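Local atomic coordinates of 2',5'-phosphodiesterase 12 (Homo sapiens, PDB entry 4Z2B), a protein that belongs to the endonuclease/exonuclease/phosphatase family, with a DNase I-like domain joined to a smaller N-terminal domain of its own. Residues G341-T346 / Y408-L413. Residues are numbered along the deposited sequence; the frame is centred on the assembly and turned at random. Where two conformers were deposited one is given.
Sequences GDFNST and YIFIDL. With 4LC (3-(6-{[(2S,3S)-3-(hydroxymethyl)-2-phenylmorpholin-4-yl]carbonyl}-1-methyl-1H-benzimidazol-2-yl)-1H-indole-6-carbonitrile), chain F.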
loop_
_atom_site.group_PDB
_atom_site.type_symbol
_atom_site.label_atom_id
_atom_site.label_comp_id
_atom_site.label_asym_id
_atom_site.label_seq_id
_atom_site.Cartn_x
_atom_site.Cartn_y
_atom_site.Cartn_z
ATOM N N GLY A 341 0.330 -0.538 10.243
ATOM C CA GLY A 341 0.892 0.795 10.096
ATOM C C GLY A 341 2.382 0.914 10.181
ATOM O O GLY A 341 3.082 -0.038 10.522
ATOM N N ASP A 342 2.853 2.112 9.825
ATOM C CA ASP A 342 4.194 2.567 10.083
ATOM C C ASP A 342 4.043 3.319 11.396
ATOM O O ASP A 342 3.498 4.428 11.407
ATOM C CB ASP A 342 4.727 3.435 8.940
ATOM C CG ASP A 342 6.076 4.046 9.248
ATOM O OD1 ASP A 342 6.578 3.861 10.396
ATOM O OD2 ASP A 342 6.625 4.704 8.366
ATOM N N PHE A 343 4.406 2.668 12.515
ATOM C CA PHE A 343 4.200 3.277 13.826
ATOM C C PHE A 343 5.375 4.149 14.247
ATOM O O PHE A 343 5.300 4.801 15.307
ATOM C CB PHE A 343 3.927 2.191 14.879
ATOM C CG PHE A 343 2.605 1.513 14.609
ATOM C CD1 PHE A 343 2.529 0.419 13.746
ATOM C CD2 PHE A 343 1.416 2.056 15.096
ATOM C CE1 PHE A 343 1.295 -0.178 13.455
ATOM C CE2 PHE A 343 0.179 1.462 14.799
ATOM C CZ PHE A 343 0.127 0.353 13.982
ATOM N N ASN A 344 6.495 4.109 13.484
ATOM C CA ASN A 344 7.703 4.890 13.809
ATOM C C ASN A 344 8.122 4.627 15.281
ATOM O O ASN A 344 8.540 5.547 15.989
ATOM C CB ASN A 344 7.437 6.393 13.537
ATOM C CG ASN A 344 7.754 6.749 12.119
ATOM O OD1 ASN A 344 8.788 6.320 11.605
ATOM N ND2 ASN A 344 6.867 7.498 11.439
ATOM N N SER A 345 7.967 3.361 15.731
ATOM C CA SER A 345 8.266 2.947 17.097
ATOM C C SER A 345 8.930 1.590 17.117
ATOM O O SER A 345 8.361 0.625 16.610
ATOM C CB SER A 345 6.986 2.879 17.929
ATOM O OG SER A 345 6.212 4.063 17.862
ATOM N N THR A 346 10.112 1.505 17.723
ATOM C CA THR A 346 10.822 0.223 17.840
ATOM C C THR A 346 10.261 -0.588 19.019
ATOM O O THR A 346 9.644 -0.010 19.933
ATOM C CB THR A 346 12.353 0.425 17.948
ATOM O OG1 THR A 346 12.642 1.043 19.194
ATOM C CG2 THR A 346 12.946 1.234 16.796
ATOM N N TYR A 408 4.308 -2.651 11.935
ATOM C CA TYR A 408 3.640 -3.815 12.541
ATOM C C TYR A 408 2.299 -4.093 11.905
ATOM O O TYR A 408 1.633 -3.184 11.421
ATOM C CB TYR A 408 3.423 -3.601 14.072
ATOM C CG TYR A 408 4.682 -3.211 14.814
ATOM C CD1 TYR A 408 5.577 -4.177 15.265
ATOM C CD2 TYR A 408 5.000 -1.873 15.032
ATOM C CE1 TYR A 408 6.774 -3.818 15.882
ATOM C CE2 TYR A 408 6.181 -1.504 15.653
ATOM C CZ TYR A 408 7.066 -2.479 16.083
ATOM O OH TYR A 408 8.209 -2.092 16.718
ATOM N N ILE A 409 1.867 -5.354 12.005
ATOM C CA ILE A 409 0.518 -5.809 11.737
ATOM C C ILE A 409 0.056 -6.283 13.099
ATOM O O ILE A 409 0.437 -7.387 13.499
ATOM C CB ILE A 409 0.421 -6.893 10.636
ATOM C CG1 ILE A 409 0.923 -6.300 9.284
ATOM C CG2 ILE A 409 -1.059 -7.445 10.538
ATOM C CD1 ILE A 409 1.181 -7.334 8.217
ATOM N N PHE A 410 -0.639 -5.429 13.861
ATOM C CA PHE A 410 -1.096 -5.843 15.198
ATOM C C PHE A 410 -2.412 -6.592 15.080
ATOM O O PHE A 410 -3.286 -6.170 14.326
ATOM C CB PHE A 410 -1.252 -4.652 16.161
ATOM C CG PHE A 410 0.025 -3.956 16.554
ATOM C CD1 PHE A 410 0.978 -4.604 17.339
ATOM C CD2 PHE A 410 0.235 -2.619 16.222
ATOM C CE1 PHE A 410 2.146 -3.940 17.752
ATOM C CE2 PHE A 410 1.390 -1.943 16.668
ATOM C CZ PHE A 410 2.352 -2.619 17.395
ATOM N N ILE A 411 -2.561 -7.725 15.779
ATOM C CA ILE A 411 -3.828 -8.470 15.661
ATOM C C ILE A 411 -4.410 -8.757 17.014
ATOM O O ILE A 411 -3.656 -8.847 17.987
ATOM C CB ILE A 411 -3.630 -9.801 14.867
ATOM C CG1 ILE A 411 -2.585 -10.739 15.558
ATOM C CG2 ILE A 411 -3.260 -9.503 13.397
ATOM C CD1 ILE A 411 -2.450 -12.152 14.951
ATOM N N ASP A 412 -5.737 -8.902 17.078
ATOM C CA ASP A 412 -6.431 -9.342 18.294
ATOM C C ASP A 412 -5.994 -10.791 18.509
ATOM O O ASP A 412 -6.395 -11.656 17.727
ATOM C CB ASP A 412 -7.951 -9.227 18.103
ATOM C CG ASP A 412 -8.767 -9.704 19.281
ATOM O OD1 ASP A 412 -8.286 -10.595 20.023
ATOM O OD2 ASP A 412 -9.871 -9.186 19.474
ATOM N N LEU A 413 -5.127 -11.046 19.495
ATOM C CA LEU A 413 -4.552 -12.386 19.704
ATOM C C LEU A 413 -5.615 -13.443 20.157
ATOM O O LEU A 413 -5.356 -14.635 20.037
ATOM C CB LEU A 413 -3.324 -12.360 20.641
ATOM C CG LEU A 413 -3.490 -11.850 22.077
ATOM C CD1 LEU A 413 -3.896 -12.998 23.032
ATOM C CD2 LEU A 413 -2.182 -11.241 22.587
HETATM C C13 4LC F . 12.152 10.568 7.725
HETATM C C17 4LC F . 11.270 10.703 6.520
HETATM C C20 4LC F . 9.881 12.275 7.822
HETATM C C01 4LC F . 11.747 7.361 10.908
HETATM N N05 4LC F . 12.694 8.477 10.785
HETATM C C06 4LC F . 13.676 8.891 11.647
HETATM N N07 4LC F . 14.407 9.878 11.162
HETATM C C08 4LC F . 13.777 10.227 9.966
HETATM C C09 4LC F . 14.053 11.258 9.067
HETATM C C11 4LC F . 13.258 11.397 7.938
HETATM C C14 4LC F . 11.870 9.539 8.627
HETATM C C16 4LC F . 12.698 9.383 9.730
HETATM O O18 4LC F . 11.514 10.059 5.518
HETATM N N19 4LC F . 10.201 11.540 6.589
HETATM C C23 4LC F . 9.636 13.730 7.499
HETATM O O26 4LC F . 8.577 13.862 6.528
HETATM C C27 4LC F . 8.861 13.180 5.298
HETATM C C29 4LC F . 9.181 11.697 5.528
HETATM C C31 4LC F . 7.927 10.873 5.825
HETATM O O34 4LC F . 8.254 9.555 6.248
HETATM C C36 4LC F . 9.876 13.975 4.484
HETATM C C37 4LC F . 9.633 15.312 4.191
HETATM C C39 4LC F . 10.518 16.043 3.408
HETATM C C41 4LC F . 11.666 15.451 2.918
HETATM C C43 4LC F . 11.915 14.117 3.181
HETATM C C45 4LC F . 11.032 13.383 3.971
HETATM C C47 4LC F . 14.119 8.139 12.826
HETATM C C48 4LC F . 15.415 7.832 13.163
HETATM N N50 4LC F . 15.443 7.132 14.340
HETATM C C52 4LC F . 14.155 6.855 14.732
HETATM C C53 4LC F . 13.679 6.120 15.815
HETATM C C55 4LC F . 12.302 6.052 16.020
HETATM C C56 4LC F . 11.420 6.710 15.160
HETATM C C58 4LC F . 11.908 7.455 14.087
HETATM C C60 4LC F . 13.282 7.534 13.850
HETATM C C61 4LC F . 11.785 5.234 17.084
HETATM N N62 4LC F . 11.356 4.578 17.904
#
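Tyr-408 meets Gly-341 as a hydrogen-bonded antiparallel pair, joining strand 403-412 to the end of strand 337-342. Its N gives the straighter of the two bonds, to Gly-341 O at 3.2 Å, while the return bond from Gly-341 N to Tyr-408 O is more bent (138°). With chi1 at -52°, its CG stands anti to its own carbonyl carbon, and the ring runs out along the loop that follows Asp-342. There the edge of the phenol lies against Phe-343, CD2 being 3.6 Å from Phe-343 CD1, and the OH donates to Ser-345 O at 2.7 Å, only slightly tilted from the carbonyl plane.

Two residues on, Phe-410 turns the edge of its ring to a face of Phe-343, the planes at 63° and the centroids 5.0 Å apart. Phe-410 CE2 sits 3.7 Å from Phe-343 CE1, and Tyr-408 CB covers the centre of a Phe-410 face. From helix 350-357, Met-351 packs on Phe-343 and Tyr-352 on Phe-410, the Tyr-352 ring also meeting that of Tyr-408.

Within the loop, an Asx turn from Asn-344 N to Asp-342 OD1 probably helps to set the bend. The phenol spends its proton on Ser-345 O and so probably holds the peptide whose N-H, on Thr-346, points to N62 of 4LC in a weak bond; the hydroxyl thus appears to tie the strand to a peptide of the ligand pocket.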